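Local structure of putative uncharacterized protein (Archaeoglobus fulgidus, 4KPP) at residues Arg109-Gly113 with Ile114-Leu118; Ala343-Leu346 with Leu347-Gln351; Pro194-Leu197 with Cys198-Thr202. The protein probably exchanges protons for calcium ions across the membrane as a member of the sodium/calcium exchanger family. All coordinates share one frame; numbering follows the deposited sequence.

Contact 1: residues Arg109-Gly113 with Ile114-Leu118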
# COMPACT_ATOMS: atom_id res chain seq x y z
N ARG A 109 8.23 -1.02 2.54
CA ARG A 109 9.21 -2.11 2.57
C ARG A 109 8.56 -3.47 2.84
O ARG A 109 9.00 -4.48 2.29
CB ARG A 109 10.32 -1.81 3.58
CG ARG A 109 11.12 -0.55 3.25
CD ARG A 109 12.60 -0.70 3.60
NE ARG A 109 12.81 -0.94 5.02
CZ ARG A 109 12.91 0.02 5.94
NH1 ARG A 109 12.81 1.29 5.58
NH2 ARG A 109 13.11 -0.29 7.21
N LEU A 110 7.52 -3.47 3.66
CA LEU A 110 6.78 -4.69 3.95
C LEU A 110 6.07 -5.19 2.69
O LEU A 110 5.97 -6.39 2.45
CB LEU A 110 5.74 -4.44 5.04
CG LEU A 110 4.94 -5.65 5.53
CD1 LEU A 110 5.65 -6.34 6.69
CD2 LEU A 110 3.53 -5.24 5.91
N LEU A 111 5.58 -4.24 1.90
CA LEU A 111 4.84 -4.56 0.69
C LEU A 111 5.72 -5.32 -0.30
O LEU A 111 5.29 -6.30 -0.90
CB LEU A 111 4.34 -3.27 0.04
CG LEU A 111 3.01 -3.24 -0.70
CD1 LEU A 111 3.09 -2.22 -1.83
CD2 LEU A 111 2.56 -4.60 -1.22
N ILE A 112 6.95 -4.85 -0.47
CA ILE A 112 7.87 -5.49 -1.39
C ILE A 112 8.55 -6.68 -0.74
O ILE A 112 8.56 -7.78 -1.30
CB ILE A 112 8.93 -4.49 -1.91
CG1 ILE A 112 8.24 -3.38 -2.71
CG2 ILE A 112 9.98 -5.22 -2.76
CD1 ILE A 112 9.19 -2.33 -3.22
N GLY A 113 9.12 -6.47 0.44
CA GLY A 113 9.86 -7.50 1.14
C GLY A 113 9.03 -8.72 1.49
O GLY A 113 9.50 -9.85 1.37
N ILE A 114 7.80 -8.50 1.91
CA ILE A 114 6.90 -9.59 2.27
C ILE A 114 5.87 -9.86 1.18
O ILE A 114 5.82 -10.96 0.64
CB ILE A 114 6.17 -9.30 3.61
CG1 ILE A 114 7.19 -9.24 4.76
CG2 ILE A 114 5.11 -10.36 3.89
CD1 ILE A 114 7.96 -10.52 4.97
N GLY A 115 5.07 -8.86 0.85
CA GLY A 115 4.00 -9.00 -0.12
C GLY A 115 4.40 -9.55 -1.48
O GLY A 115 3.90 -10.60 -1.89
N TRP A 116 5.28 -8.85 -2.19
CA TRP A 116 5.72 -9.28 -3.51
C TRP A 116 6.36 -10.66 -3.48
O TRP A 116 6.14 -11.48 -4.37
CB TRP A 116 6.72 -8.29 -4.12
CG TRP A 116 6.15 -6.97 -4.51
CD1 TRP A 116 4.96 -6.43 -4.09
CD2 TRP A 116 6.74 -6.01 -5.40
NE1 TRP A 116 4.78 -5.19 -4.66
CE2 TRP A 116 5.86 -4.92 -5.47
CE3 TRP A 116 7.92 -5.98 -6.14
CZ2 TRP A 116 6.13 -3.80 -6.26
CZ3 TRP A 116 8.19 -4.87 -6.91
CH2 TRP A 116 7.30 -3.80 -6.97
N SER A 117 7.16 -10.92 -2.45
CA SER A 117 7.87 -12.19 -2.35
C SER A 117 6.93 -13.34 -2.02
O SER A 117 6.98 -14.39 -2.65
CB SER A 117 8.98 -12.10 -1.30
OG SER A 117 8.44 -12.00 0.00
N LEU A 118 6.06 -13.13 -1.03
CA LEU A 118 5.10 -14.14 -0.60
C LEU A 118 4.20 -14.54 -1.76
O LEU A 118 4.08 -15.73 -2.08
CB LEU A 118 4.26 -13.60 0.56
CG LEU A 118 3.47 -14.52 1.51
CD1 LEU A 118 2.00 -14.12 1.53
CD2 LEU A 118 3.63 -16.00 1.18

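Contact 2: residues Ala343-Leu346 with Leu347-Gln351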
# COMPACT_ATOMS: atom_id res chain seq x y z
N ALA A 343 15.60 -12.96 -2.92
CA ALA A 343 16.46 -11.83 -2.60
C ALA A 343 15.67 -10.72 -1.91
O ALA A 343 16.12 -10.15 -0.91
CB ALA A 343 17.14 -11.30 -3.86
N LEU A 344 14.49 -10.41 -2.45
CA LEU A 344 13.61 -9.42 -1.84
C LEU A 344 13.23 -9.81 -0.41
O LEU A 344 13.19 -8.96 0.48
CB LEU A 344 12.34 -9.24 -2.67
CG LEU A 344 12.48 -8.52 -4.02
CD1 LEU A 344 11.14 -8.41 -4.72
CD2 LEU A 344 13.10 -7.15 -3.82
N PHE A 345 12.97 -11.10 -0.19
CA PHE A 345 12.60 -11.59 1.13
C PHE A 345 13.77 -11.51 2.12
O PHE A 345 13.65 -10.90 3.18
CB PHE A 345 12.07 -13.02 1.05
CG PHE A 345 11.66 -13.58 2.38
CD1 PHE A 345 10.44 -13.25 2.95
CD2 PHE A 345 12.50 -14.45 3.07
CE1 PHE A 345 10.06 -13.77 4.17
CE2 PHE A 345 12.12 -14.98 4.29
CZ PHE A 345 10.90 -14.63 4.84
N LEU A 346 14.88 -12.14 1.77
CA LEU A 346 16.05 -12.20 2.65
C LEU A 346 16.60 -10.82 3.02
O LEU A 346 16.81 -10.53 4.19
CB LEU A 346 17.16 -13.06 2.02
CG LEU A 346 16.82 -14.54 1.82
CD1 LEU A 346 18.00 -15.28 1.21
CD2 LEU A 346 16.39 -15.18 3.13
N LEU A 347 16.83 -9.98 2.02
CA LEU A 347 17.38 -8.65 2.25
C LEU A 347 16.48 -7.81 3.16
O LEU A 347 16.96 -6.92 3.87
CB LEU A 347 17.63 -7.93 0.93
CG LEU A 347 18.82 -8.45 0.11
CD1 LEU A 347 18.90 -7.77 -1.24
CD2 LEU A 347 20.11 -8.26 0.89
N PHE A 348 15.19 -8.10 3.14
CA PHE A 348 14.23 -7.42 4.01
C PHE A 348 14.35 -7.90 5.46
O PHE A 348 14.61 -7.11 6.36
CB PHE A 348 12.80 -7.62 3.51
CG PHE A 348 11.75 -7.10 4.45
CD1 PHE A 348 11.44 -5.75 4.49
CD2 PHE A 348 11.08 -7.97 5.31
CE1 PHE A 348 10.48 -5.27 5.37
CE2 PHE A 348 10.12 -7.50 6.18
CZ PHE A 348 9.82 -6.15 6.21
N ILE A 349 14.16 -9.20 5.66
CA ILE A 349 14.13 -9.77 7.01
C ILE A 349 15.47 -9.68 7.74
O ILE A 349 15.51 -9.62 8.96
CB ILE A 349 13.61 -11.23 7.02
CG1 ILE A 349 14.40 -12.10 6.04
CG2 ILE A 349 12.12 -11.27 6.72
CD1 ILE A 349 15.53 -12.89 6.66
N VAL A 350 16.56 -9.68 6.98
CA VAL A 350 17.89 -9.54 7.57
C VAL A 350 18.01 -8.19 8.29
O VAL A 350 18.53 -8.12 9.40
CB VAL A 350 19.01 -9.69 6.51
CG1 VAL A 350 20.30 -9.05 7.00
CG2 VAL A 350 19.23 -11.15 6.17
N GLN A 351 17.50 -7.14 7.65
CA GLN A 351 17.53 -5.80 8.22
C GLN A 351 16.65 -5.73 9.46
O GLN A 351 16.94 -5.00 10.41
CB GLN A 351 17.08 -4.76 7.19
CG GLN A 351 17.28 -3.31 7.62
CD GLN A 351 16.04 -2.70 8.25
OE1 GLN A 351 14.93 -2.86 7.75
NE2 GLN A 351 16.23 -1.99 9.36

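Contact 3: residues Pro194-Leu197 with Cys198-Thr202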
# COMPACT_ATOMS: atom_id res chain seq x y z
N PRO A 194 -18.69 -9.28 -5.26
CA PRO A 194 -18.93 -8.38 -6.39
C PRO A 194 -19.84 -8.97 -7.47
O PRO A 194 -20.60 -8.23 -8.09
CB PRO A 194 -17.53 -8.15 -6.96
CG PRO A 194 -16.61 -8.37 -5.80
CD PRO A 194 -17.24 -9.47 -5.01
N ALA A 195 -19.78 -10.28 -7.68
CA ALA A 195 -20.63 -10.94 -8.67
C ALA A 195 -22.10 -10.86 -8.26
O ALA A 195 -22.98 -10.67 -9.09
CB ALA A 195 -20.20 -12.38 -8.88
N TYR A 196 -22.36 -11.01 -6.96
CA TYR A 196 -23.71 -10.87 -6.43
C TYR A 196 -24.18 -9.42 -6.52
O TYR A 196 -25.35 -9.16 -6.82
CB TYR A 196 -23.77 -11.36 -4.98
CG TYR A 196 -24.90 -10.77 -4.16
CD1 TYR A 196 -26.23 -11.02 -4.47
CD2 TYR A 196 -24.63 -9.97 -3.05
CE1 TYR A 196 -27.26 -10.49 -3.72
CE2 TYR A 196 -25.65 -9.44 -2.29
CZ TYR A 196 -26.96 -9.70 -2.62
OH TYR A 196 -27.97 -9.16 -1.86
N LEU A 197 -23.28 -8.48 -6.26
CA LEU A 197 -23.62 -7.07 -6.36
C LEU A 197 -23.90 -6.67 -7.81
O LEU A 197 -24.79 -5.87 -8.09
CB LEU A 197 -22.52 -6.20 -5.75
CG LEU A 197 -22.33 -6.36 -4.24
CD1 LEU A 197 -21.15 -5.54 -3.74
CD2 LEU A 197 -23.61 -6.00 -3.49
N CYS A 198 -23.15 -7.25 -8.74
CA CYS A 198 -23.36 -7.00 -10.17
C CYS A 198 -24.66 -7.62 -10.69
O CYS A 198 -25.15 -7.24 -11.75
CB CYS A 198 -22.17 -7.49 -11.00
SG CYS A 198 -20.71 -6.44 -10.91
N SER A 199 -25.21 -8.57 -9.95
CA SER A 199 -26.43 -9.25 -10.37
C SER A 199 -27.67 -8.39 -10.12
O SER A 199 -28.71 -8.59 -10.75
CB SER A 199 -26.58 -10.59 -9.64
OG SER A 199 -26.90 -10.41 -8.28
N LEU A 200 -27.54 -7.44 -9.20
CA LEU A 200 -28.65 -6.56 -8.85
C LEU A 200 -28.89 -5.50 -9.92
O LEU A 200 -27.96 -5.12 -10.65
CB LEU A 200 -28.35 -5.87 -7.51
CG LEU A 200 -28.02 -6.82 -6.36
CD1 LEU A 200 -27.68 -6.03 -5.11
CD2 LEU A 200 -29.17 -7.78 -6.11
N LYS A 201 -30.13 -5.03 -10.02
CA LYS A 201 -30.47 -3.97 -10.97
C LYS A 201 -29.65 -2.72 -10.67
O LYS A 201 -29.23 -2.49 -9.53
CB LYS A 201 -31.97 -3.66 -10.94
CG LYS A 201 -32.47 -3.07 -9.64
N THR A 202 -29.43 -1.91 -11.71
CA THR A 202 -28.48 -0.79 -11.67
C THR A 202 -28.55 0.12 -10.44
O THR A 202 -27.55 0.29 -9.74
CB THR A 202 -28.58 0.07 -12.95
OG1 THR A 202 -29.90 0.61 -13.08
CG2 THR A 202 -28.25 -0.76 -14.18

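Contact 1: residues Arg109-Gly113 with Ile114-Leu118
A wider, pi-type turn in helix 96-127, most of which is predicted to cross the membrane, brings Leu110, Leu111 and Ile112 against Ile114, Gly115 and Trp116. Leu110 O marks the change of register: it accepts from Ile114 N at 2.8 Å, well above its carbonyl plane, in the ordinary i to i+4 pattern, and also from Gly115 N at 3.1 Å, in the plane and five residues on. Leu111 O repeats the five-residue step, accepting from Trp116 N at 2.9 Å. Gly115 suits the place because its CA lies only 3.1 Å from Leu111 O, where a beta carbon would collide with that oxygen.

The indole of Trp116 leans back along the helix, its CG beside the backbone N (chi1 -69°), and runs alongside Ile112. Ile112 CG1 sits over the centre of the six-membered ring, 4.0 Å from its centroid and 11° off the normal, a face-on CH-pi contact; the other branch, CG2, reaches CE3. Leu111 CD2 touches the pyrrole part near CD1 and NE1, while Leu110 CD1 meets Ile114 CG1 at 3.8 Å. Ser117 turns OG back between Gly113 O (2.8 Å) and Ile114 O, either of which could take its one proton. Beyond the helix, Arg109 forms a salt bridge with Glu316, and Trp116 NE1 has a weak bond to Leu278 O.

The wide turn changes the register yet leaves the carbonyls of Leu110 and Leu111 hydrogen-bonded, and the isoleucine branches back an indole about 6 Å, side chain to side chain, from the calcium-binding residue Ile330.

Contact 2: residues Ala343-Leu346 with Leu347-Gln351
Phe345 and Ile349, one turn apart on helix 338-353, make the principal side-chain contact. Ile349 CG2 stands over one face of the phenyl ring, offset toward its rim, 4.3 Å from the centroid and 21° off the normal: a CH-pi contact in which the methyl lies 4.0 Å from CZ. Ile349 CG1 takes the position between backbone N and carbonyl carbon (chi1 53°), which folds it back to 3.2 Å from Phe345 O and lets CD1 approach Leu346 CD2.

The backbone holds this pair in step. Ile349 N bonds to Phe345 O at 3.0 Å and almost straight, 174° at the hydrogen; Val350 N to Leu346 O and Leu347 N to Ala343 O are similar i to i+4 bonds. Between them Phe348 N is held weakly, by Leu344 O at 3.4 Å and by Phe345 O.

Farther out, Phe345 and Phe348 pack on helix 96-127, Leu344 reaches Ile330 of helix 311-331, and Leu347 faces helix 357-377. Apolar residues suit these helix-helix faces, whereas Leu346 lies on the surface. With the N-H groups of Leu347, Ile349 and Val350 firmly bonded, the Phe345, Leu346 and Ile349 side chains meet one another through dispersion and CH-pi contacts alone.

Contact 3: residues Pro194-Leu197 with Cys198-Thr202
Toward the C-terminal part of the short helix 193-199, Cys198, Ser199 and Leu200 fold back on Pro194, Tyr196 and Leu197. A backbone i to i+4 bond runs from Cys198 N to Pro194 O, at 2.8 Å and 150° at the hydrogen. Proline fits this place in the first turn of the helix: it lacks an N-H to give, but its carbonyl still accepts.

Weak bonds spanning three residues follow. Tyr196 O receives Ser199 N at 3.2 Å, and Leu197 O receives Leu200 N at 3.4 Å. Tyr196 O probably has a second donor in Ser199 OG, modelled at 2.5 Å, too short to be trusted in detail; the hydroxyl lies between the backbone N and the carbonyl carbon (chi1 71°), which turns it back to its own helix.

Leu200 then draws an apolar patch together, CD2 lying 4.1 Å from Tyr196 CE1 and CD1 4.4 Å from Leu197 CD2. An alanine here would take away both methyls and is likely to leave Tyr196 CE1 and Leu197 CD2 without this apolar partner. Pro194 and Leu197 rest on helix 32-60, and Leu197 and Leu200 also touch helix 202-221. Where these backbone bonds are weak, the leucine methyls thus supply side-chain links in this last part of the segment, and the serine hydroxyl probably adds a second donor to Tyr196 O.

Overall arrangement
Contacts 1 and 2 adjoin, their centres 9 Å apart, although they belong to different sodium/calcium exchanger regions of the chain. Phe348 CE2 packs on Ile114 CG1 at 3.7 Å and Phe345 CD1 lies 3.8 Å from Ser117 OG, while Arg109 NH2 and Gln351 OE1, 3.2 Å apart, probably share a hydrogen bond. Both approach the calcium site of Ile330, Asp333, Lys335 and Glu340: the side chains of Trp116 in contact 1 and Leu344 in contact 2 are each about 9 Å from the bound ion. Contact 3 stands apart from that site, its centre about 33 Å from that of contact 1 and about 42 Å from that of contact 2.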